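Local structure of cytoplasmic protein (Cryptococcus neoformans var. grubii serotype A, 7LPO) at residues L26-V31 with E422-I427; A447-H452 with D510-Y515. The protein is a sterylglucosidase of glycoside hydrolase family 5 that probably cleaves glucose from steryl beta-glucosides. One frame throughout, in Å; residues are numbered along the deposited sequence.

Contact 1. Residues L26-V31 with E422-I427; sequences LHFQDV and ESIHFI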
ATOM      1  N   LEU A  26     -11.853   3.488 -19.231  1.00 20.56           N
ATOM      2  CA  LEU A  26     -10.630   4.074 -18.697  1.00 19.13           C
ATOM      3  C   LEU A  26     -10.867   4.944 -17.472  1.00 18.17           C
ATOM      4  O   LEU A  26      -9.893   5.367 -16.839  1.00 19.09           O
ATOM      5  CB  LEU A  26      -9.931   4.899 -19.773  1.00 18.83           C
ATOM      6  CG  LEU A  26      -9.182   4.030 -20.779  1.00 22.66           C
ATOM      7  CD1 LEU A  26      -8.785   4.855 -22.000  1.00 25.50           C
ATOM      8  CD2 LEU A  26      -7.969   3.396 -20.110  1.00 23.65           C
ATOM      9  N   HIS A  27     -12.120   5.240 -17.138  1.00 18.04           N
ATOM     10  CA  HIS A  27     -12.441   6.057 -15.981  1.00 16.99           C
ATOM     11  C   HIS A  27     -13.655   5.487 -15.277  1.00 15.54           C
ATOM     12  O   HIS A  27     -14.564   4.947 -15.914  1.00 17.03           O
ATOM     13  CB  HIS A  27     -12.740   7.507 -16.358  1.00 20.07           C
ATOM     14  CG  HIS A  27     -11.687   8.136 -17.208  1.00 24.55           C
ATOM     15  ND1 HIS A  27     -10.647   8.870 -16.681  1.00 24.80           N
ATOM     16  CD2 HIS A  27     -11.508   8.137 -18.550  1.00 25.02           C
ATOM     17  CE1 HIS A  27      -9.874   9.298 -17.663  1.00 25.48           C
ATOM     18  NE2 HIS A  27     -10.373   8.863 -18.807  1.00 25.67           N
ATOM     19  N   PHE A  28     -13.655   5.615 -13.952  1.00 18.35           N
ATOM     20  CA  PHE A  28     -14.852   5.367 -13.173  1.00 16.89           C
ATOM     21  C   PHE A  28     -15.960   6.277 -13.679  1.00 17.08           C
ATOM     22  O   PHE A  28     -15.720   7.438 -14.033  1.00 17.18           O
ATOM     23  CB  PHE A  28     -14.601   5.651 -11.694  1.00 18.39           C
ATOM     24  CG  PHE A  28     -13.613   4.733 -11.035  1.00 19.56           C
ATOM     25  CD1 PHE A  28     -13.806   3.368 -11.022  1.00 19.20           C
ATOM     26  CD2 PHE A  28     -12.507   5.254 -10.381  1.00 22.22           C
ATOM     27  CE1 PHE A  28     -12.906   2.529 -10.383  1.00 20.60           C
ATOM     28  CE2 PHE A  28     -11.596   4.423  -9.744  1.00 23.54           C
ATOM     29  CZ  PHE A  28     -11.800   3.055  -9.742  1.00 22.89           C
ATOM     30  N   GLN A  29     -17.185   5.766 -13.677  1.00 16.64           N
ATOM     31  CA  GLN A  29     -18.330   6.560 -14.099  1.00 17.15           C
ATOM     32  C   GLN A  29     -19.524   6.317 -13.190  1.00 17.32           C
ATOM     33  O   GLN A  29     -19.761   5.183 -12.759  1.00 16.79           O
ATOM     34  CB  GLN A  29     -18.768   6.225 -15.526  1.00 19.03           C
ATOM     35  CG  GLN A  29     -17.742   6.404 -16.596  1.00 21.20           C
ATOM     36  CD  GLN A  29     -18.154   5.691 -17.863  1.00 24.26           C
ATOM     37  OE1 GLN A  29     -18.181   4.457 -17.914  1.00 29.47           O
ATOM     38  NE2 GLN A  29     -18.522   6.455 -18.874  1.00 23.31           N
ATOM     39  N   ASP A  30     -20.299   7.374 -12.940  1.00 18.92           N
ATOM     40  CA  ASP A  30     -21.583   7.242 -12.272  1.00 19.91           C
ATOM     41  C   ASP A  30     -22.638   6.893 -13.318  1.00 18.30           C
ATOM     42  O   ASP A  30     -22.351   6.815 -14.513  1.00 17.13           O
ATOM     43  CB  ASP A  30     -21.918   8.511 -11.484  1.00 21.99           C
ATOM     44  CG  ASP A  30     -22.222   9.709 -12.362  1.00 25.13           C
ATOM     45  OD1 ASP A  30     -22.347   9.578 -13.605  1.00 27.69           O
ATOM     46  OD2 ASP A  30     -22.343  10.808 -11.780  1.00 25.22           O
ATOM     47  N   VAL A  31     -23.878   6.676 -12.870  1.00 22.86           N
ATOM     48  CA  VAL A  31     -24.918   6.176 -13.762  1.00 25.73           C
ATOM     49  C   VAL A  31     -25.354   7.197 -14.802  1.00 29.42           C
ATOM     50  O   VAL A  31     -26.033   6.830 -15.768  1.00 32.23           O
ATOM     51  CB  VAL A  31     -26.133   5.697 -12.944  1.00 26.54           C
ATOM     52  CG1 VAL A  31     -25.701   4.605 -11.954  1.00 27.32           C
ATOM     53  CG2 VAL A  31     -26.796   6.863 -12.232  1.00 26.66           C
ATOM     54  N   GLU A 422     -21.010  -7.648  -7.032  1.00 20.60           N
ATOM     55  CA  GLU A 422     -20.671  -6.502  -7.868  1.00 22.62           C
ATOM     56  C   GLU A 422     -19.303  -5.911  -7.532  1.00 22.34           C
ATOM     57  O   GLU A 422     -19.032  -4.750  -7.867  1.00 22.47           O
ATOM     58  CB  GLU A 422     -21.738  -5.415  -7.731  1.00 26.15           C
ATOM     59  CG  GLU A 422     -23.140  -5.848  -8.103  1.00 29.68           C
ATOM     60  CD  GLU A 422     -23.289  -6.120  -9.583  1.00 32.48           C
ATOM     61  OE1 GLU A 422     -22.324  -5.881 -10.342  1.00 30.19           O
ATOM     62  OE2 GLU A 422     -24.374  -6.586  -9.986  1.00 36.32           O
ATOM     63  N   SER A 423     -18.438  -6.681  -6.881  1.00 20.90           N
ATOM     64  CA  SER A 423     -17.176  -6.129  -6.419  1.00 21.61           C
ATOM     65  C   SER A 423     -16.292  -5.714  -7.585  1.00 18.32           C
ATOM     66  O   SER A 423     -16.148  -6.434  -8.578  1.00 18.54           O
ATOM     67  CB  SER A 423     -16.427  -7.141  -5.554  1.00 27.03           C
ATOM     68  OG  SER A 423     -15.147  -6.633  -5.205  1.00 31.38           O
ATOM     69  N   ILE A 424     -15.686  -4.544  -7.450  1.00 17.86           N
ATOM     70  CA  ILE A 424     -14.588  -4.156  -8.321  1.00 15.97           C
ATOM     71  C   ILE A 424     -13.335  -4.882  -7.852  1.00 15.46           C
ATOM     72  O   ILE A 424     -13.005  -4.868  -6.662  1.00 16.70           O
ATOM     73  CB  ILE A 424     -14.395  -2.630  -8.309  1.00 16.71           C
ATOM     74  CG1 ILE A 424     -15.625  -1.937  -8.907  1.00 16.68           C
ATOM     75  CG2 ILE A 424     -13.163  -2.251  -9.100  1.00 15.89           C
ATOM     76  CD1 ILE A 424     -15.648  -0.433  -8.709  1.00 17.11           C
ATOM     77  N   HIS A 425     -12.654  -5.545  -8.781  1.00 16.94           N
ATOM     78  CA  HIS A 425     -11.357  -6.145  -8.497  1.00 14.65           C
ATOM     79  C   HIS A 425     -10.274  -5.085  -8.655  1.00 14.66           C
ATOM     80  O   HIS A 425      -9.994  -4.626  -9.772  1.00 14.66           O
ATOM     81  CB  HIS A 425     -11.098  -7.319  -9.430  1.00 15.82           C
ATOM     82  CG  HIS A 425     -11.925  -8.522  -9.123  1.00 15.88           C
ATOM     83  ND1 HIS A 425     -12.276  -8.870  -7.837  1.00 17.19           N
ATOM     84  CD2 HIS A 425     -12.479  -9.451  -9.934  1.00 17.08           C
ATOM     85  CE1 HIS A 425     -13.004  -9.972  -7.869  1.00 18.65           C
ATOM     86  NE2 HIS A 425     -13.141 -10.346  -9.130  1.00 18.24           N
ATOM     87  N   PHE A 426      -9.688  -4.671  -7.534  1.00 13.97           N
ATOM     88  CA  PHE A 426      -8.540  -3.778  -7.540  1.00 14.44           C
ATOM     89  C   PHE A 426      -7.298  -4.647  -7.632  1.00 14.04           C
ATOM     90  O   PHE A 426      -6.938  -5.341  -6.672  1.00 15.51           O
ATOM     91  CB  PHE A 426      -8.538  -2.885  -6.307  1.00 14.21           C
ATOM     92  CG  PHE A 426      -9.611  -1.821  -6.333  1.00 16.56           C
ATOM     93  CD1 PHE A 426      -9.372  -0.597  -6.917  1.00 13.94           C
ATOM     94  CD2 PHE A 426     -10.863  -2.063  -5.787  1.00 14.74           C
ATOM     95  CE1 PHE A 426     -10.346   0.371  -6.947  1.00 13.92           C
ATOM     96  CE2 PHE A 426     -11.851  -1.090  -5.800  1.00 13.91           C
ATOM     97  CZ  PHE A 426     -11.593   0.128  -6.380  1.00 13.90           C
ATOM     98  N   ILE A 427      -6.670  -4.634  -8.800  1.00 18.33           N
ATOM     99  CA  ILE A 427      -5.620  -5.581  -9.145  1.00 19.50           C
ATOM    100  C   ILE A 427      -4.280  -4.947  -8.810  1.00 16.89           C
ATOM    101  O   ILE A 427      -3.847  -3.998  -9.472  1.00 16.09           O
ATOM    102  CB  ILE A 427      -5.699  -5.987 -10.620  1.00 22.36           C
ATOM    103  CG1 ILE A 427      -6.991  -6.779 -10.864  1.00 27.36           C
ATOM    104  CG2 ILE A 427      -4.485  -6.804 -11.008  1.00 21.74           C
ATOM    105  CD1 ILE A 427      -7.640  -6.476 -12.173  1.00 32.97           C
TER
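The backbones around Phe28 and Ile424 run well apart, and even at their nearest point Phe28 CA and Ile424 CA are 10.7 Å from each other. Side chains alone bridge the gap, and all three that do so are apolar and buried. Phe28 reaches across with the far end of its ring. Its CB already points toward 422-427, and with CG anti to the carbonyl carbon (chi1 -66°) the ring carries on in that direction. There Phe28 CZ meets Phe426 CE1 at 4.1 Å. The Phe426 atom lies at the edge of the Phe28 ring, close to its plane, and the two side chains cross obliquely. The two rings touch at single atoms and do not stack face to face. Ile424 comes in with its delta methyl, and Phe28 CE1 to Ile424 CD1 is 4.4 Å. The gamma methyl of Ile424 has another task. Its CG2 sits 3.7 Å above the plane of the Phe426 ring, toward the rim, and covers part of that face. Phe426 also stacks on Phe139, while Cys448 touches Phe28, Ile424 and Phe426 alike. Strand 424-427 belongs to the parallel barrel, between strands 263-267 and 447-449. The arrangement is that of a TIM barrel in which a short strand, 28-29, hairpinned onto barrel strand 35-43, sends Phe28 into the bottom of the core, at the start of the barrel strands.

Contact 2. Residues A447-H452 with D510-Y515; sequences ACSSPH and DILGNY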
ATOM      1  N   ALA A 447     -13.183  -3.974 -12.994  1.00 13.96           N
ATOM      2  CA  ALA A 447     -11.847  -4.059 -12.430  1.00 13.97           C
ATOM      3  C   ALA A 447     -11.159  -2.706 -12.531  1.00 13.97           C
ATOM      4  O   ALA A 447     -11.609  -1.807 -13.238  1.00 13.96           O
ATOM      5  CB  ALA A 447     -11.023  -5.141 -13.140  1.00 14.00           C
ATOM      6  N   CYS A 448     -10.045  -2.583 -11.813  1.00 17.93           N
ATOM      7  CA  CYS A 448      -9.266  -1.354 -11.749  1.00 19.43           C
ATOM      8  C   CYS A 448      -7.856  -1.747 -11.340  1.00 17.08           C
ATOM      9  O   CYS A 448      -7.678  -2.528 -10.407  1.00 22.05           O
ATOM     10  CB  CYS A 448      -9.873  -0.361 -10.740  1.00 22.43           C
ATOM     11  SG  CYS A 448      -8.892   1.146 -10.418  1.00 23.17           S
ATOM     12  N   SER A 449      -6.867  -1.228 -12.045  1.00 14.16           N
ATOM     13  CA  SER A 449      -5.473  -1.475 -11.711  1.00 18.38           C
ATOM     14  C   SER A 449      -5.099  -0.604 -10.520  1.00 19.73           C
ATOM     15  O   SER A 449      -5.450   0.579 -10.478  1.00 21.20           O
ATOM     16  CB  SER A 449      -4.590  -1.159 -12.921  1.00 22.60           C
ATOM     17  OG  SER A 449      -3.242  -1.496 -12.660  1.00 27.85           O
ATOM     18  N   SER A 450      -4.404  -1.181  -9.539  1.00 18.67           N
ATOM     19  CA  SER A 450      -4.115  -0.486  -8.283  1.00 19.26           C
ATOM     20  C   SER A 450      -2.645  -0.616  -7.905  1.00 16.20           C
ATOM     21  O   SER A 450      -2.313  -1.077  -6.813  1.00 16.18           O
ATOM     22  CB  SER A 450      -5.015  -1.013  -7.164  1.00 25.27           C
ATOM     23  OG  SER A 450      -4.805  -2.398  -6.907  1.00 30.09           O
ATOM     24  N   PRO A 451      -1.736  -0.160  -8.759  1.00 16.10           N
ATOM     25  CA  PRO A 451      -0.319  -0.165  -8.383  1.00 18.40           C
ATOM     26  C   PRO A 451      -0.035   0.837  -7.271  1.00 19.60           C
ATOM     27  O   PRO A 451      -0.795   1.776  -7.018  1.00 18.83           O
ATOM     28  CB  PRO A 451       0.389   0.235  -9.678  1.00 19.44           C
ATOM     29  CG  PRO A 451      -0.593   1.205 -10.319  1.00 17.40           C
ATOM     30  CD  PRO A 451      -1.979   0.629  -9.983  1.00 15.61           C
ATOM     31  N   HIS A 452       1.092   0.627  -6.601  1.00 19.83           N
ATOM     32  CA  HIS A 452       1.639   1.612  -5.683  1.00 17.59           C
ATOM     33  C   HIS A 452       2.787   2.350  -6.360  1.00 18.05           C
ATOM     34  O   HIS A 452       3.438   1.824  -7.266  1.00 19.43           O
ATOM     35  CB  HIS A 452       2.120   0.957  -4.387  1.00 16.99           C
ATOM     36  CG  HIS A 452       1.045   0.205  -3.663  1.00 18.86           C
ATOM     37  ND1 HIS A 452       1.296  -0.544  -2.535  1.00 19.02           N
ATOM     38  CD2 HIS A 452      -0.283   0.089  -3.903  1.00 19.25           C
ATOM     39  CE1 HIS A 452       0.173  -1.099  -2.119  1.00 19.25           C
ATOM     40  NE2 HIS A 452      -0.802  -0.727  -2.927  1.00 18.80           N
ATOM     41  N   ASP A 510      -2.370  -1.337 -21.793  1.00 23.24           N
ATOM     42  CA  ASP A 510      -1.587  -2.295 -22.568  1.00 23.45           C
ATOM     43  C   ASP A 510      -1.960  -3.734 -22.236  1.00 24.21           C
ATOM     44  O   ASP A 510      -1.943  -4.605 -23.114  1.00 24.75           O
ATOM     45  CB  ASP A 510      -0.096  -2.103 -22.296  1.00 28.63           C
ATOM     46  CG  ASP A 510       0.476  -0.895 -22.982  1.00 37.04           C
ATOM     47  OD1 ASP A 510      -0.232  -0.289 -23.815  1.00 40.12           O
ATOM     48  OD2 ASP A 510       1.640  -0.554 -22.671  1.00 40.77           O
ATOM     49  N   ILE A 511      -2.261  -4.017 -20.965  1.00 23.64           N
ATOM     50  CA  ILE A 511      -2.275  -5.378 -20.441  1.00 23.41           C
ATOM     51  C   ILE A 511      -3.667  -5.803 -19.993  1.00 21.47           C
ATOM     52  O   ILE A 511      -4.168  -6.856 -20.399  1.00 20.66           O
ATOM     53  CB  ILE A 511      -1.264  -5.543 -19.291  1.00 27.65           C
ATOM     54  CG1 ILE A 511       0.154  -5.292 -19.804  1.00 30.39           C
ATOM     55  CG2 ILE A 511      -1.392  -6.933 -18.678  1.00 30.37           C
ATOM     56  CD1 ILE A 511       1.181  -5.170 -18.697  1.00 32.84           C
ATOM     57  N   LEU A 512      -4.292  -5.019 -19.120  1.00 21.56           N
ATOM     58  CA  LEU A 512      -5.573  -5.431 -18.558  1.00 24.51           C
ATOM     59  C   LEU A 512      -6.745  -5.052 -19.454  1.00 28.02           C
ATOM     60  O   LEU A 512      -7.708  -5.816 -19.564  1.00 31.78           O
ATOM     61  CB  LEU A 512      -5.757  -4.819 -17.169  1.00 24.71           C
ATOM     62  CG  LEU A 512      -4.848  -5.401 -16.083  1.00 29.14           C
ATOM     63  CD1 LEU A 512      -5.009  -4.661 -14.749  1.00 31.79           C
ATOM     64  CD2 LEU A 512      -5.131  -6.892 -15.892  1.00 30.12           C
ATOM     65  N   GLY A 513      -6.678  -3.902 -20.116  1.00 26.52           N
ATOM     66  CA  GLY A 513      -7.738  -3.451 -20.984  1.00 27.76           C
ATOM     67  C   GLY A 513      -8.132  -2.026 -20.658  1.00 27.95           C
ATOM     68  O   GLY A 513      -7.370  -1.269 -20.045  1.00 27.26           O
ATOM     69  N   ASN A 514      -9.340  -1.654 -21.081  1.00 27.80           N
ATOM     70  CA  ASN A 514      -9.839  -0.298 -20.864  1.00 27.39           C
ATOM     71  C   ASN A 514     -10.514  -0.247 -19.499  1.00 23.44           C
ATOM     72  O   ASN A 514     -11.729  -0.396 -19.345  1.00 22.97           O
ATOM     73  CB  ASN A 514     -10.762   0.116 -21.997  1.00 32.14           C
ATOM     74  CG  ASN A 514      -9.991   0.633 -23.191  1.00 37.92           C
ATOM     75  OD1 ASN A 514      -9.740   1.835 -23.316  1.00 41.27           O
ATOM     76  ND2 ASN A 514      -9.591  -0.279 -24.071  1.00 39.63           N
ATOM     77  N   TYR A 515      -9.686  -0.046 -18.489  1.00 22.71           N
ATOM     78  CA  TYR A 515     -10.080  -0.034 -17.093  1.00 18.91           C
ATOM     79  C   TYR A 515      -9.454   1.177 -16.428  1.00 17.34           C
ATOM     80  O   TYR A 515      -8.456   1.718 -16.915  1.00 15.93           O
ATOM     81  CB  TYR A 515      -9.613  -1.304 -16.374  1.00 20.77           C
ATOM     82  CG  TYR A 515     -10.387  -2.540 -16.731  1.00 21.73           C
ATOM     83  CD1 TYR A 515     -11.697  -2.704 -16.303  1.00 23.62           C
ATOM     84  CD2 TYR A 515      -9.806  -3.555 -17.480  1.00 23.28           C
ATOM     85  CE1 TYR A 515     -12.409  -3.842 -16.610  1.00 25.05           C
ATOM     86  CE2 TYR A 515     -10.516  -4.698 -17.805  1.00 25.26           C
ATOM     87  CZ  TYR A 515     -11.818  -4.831 -17.362  1.00 25.90           C
ATOM     88  OH  TYR A 515     -12.534  -5.957 -17.666  1.00 27.91           O
TER
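Tyr515 OH is gripped by two groups, a hydrogen bond with Glu440 OE1 and a weaker one with Gly445 N, while the ring behind it lies against Ala447. These bonds hold the far end of the tyrosine, so the ring is fixed at its tip as well as at its root. Ala447 CB sits over one face of the ring in a CH-pi contact. It is 4.2 Å from the centroid of the Tyr515 ring and 19° off the ring normal. The methyl is displaced toward the CD1-CE1 side, with Ala447 CB 4.0 Å from Tyr515 CE1. Farther back on the ring, Tyr515 CD1 packs closely against Ala447 O at 3.2 Å. That carbonyl oxygen is also hydrogen-bonded to Ser23 OG. A second, smaller touch lies nearer the helix. Leu512 CD1 meets Ser449 CB at 4.0 Å. Ser449 OG lies near the same methyl, 4.2 Å from Leu512 CD1. Between Leu512 and Tyr515 the chain turns sharply. Gly513 leaves the helix with positive phi (130°), and Asn514 is the centre of an inverse gamma turn. Its weak bond runs from Tyr515 N to Gly513 O over 3.0 Å. The turn brings the Tyr515 ring back beside the helix end, with Leu512 C in the plane of the ring at its edge. Helix 490-512 thus packs on the outside of strand 447-449, where Thr508 also touches Ser449. Beyond the turn the chain enters strand 518-522, and Ser449 makes backbone hydrogen bonds with Pro516 and Leu518.

How the contacts relate
Contacts 1 and 2 have centres 10 Å apart and meet through neighbouring parallel strands of the barrel, 424-427 and 447-449. Probable backbone hydrogen bonds join them, Ile427 N to Cys448 O at 2.8 Å and Ile427 O to Ser450 N at 2.9 Å. Contact 1 lies inside the barrel, near the N-terminal ends of its strands, whereas contact 2 packs a helix end and its turn on the outside. Cys448 points away from 510-515 and into the apolar group of contact 1. The loops also touch, with Leu26 CG 3.4 Å from Asn514 OD1. In this family the active site lies at the C-terminal ends of the barrel strands, away from the end that Phe28 fills.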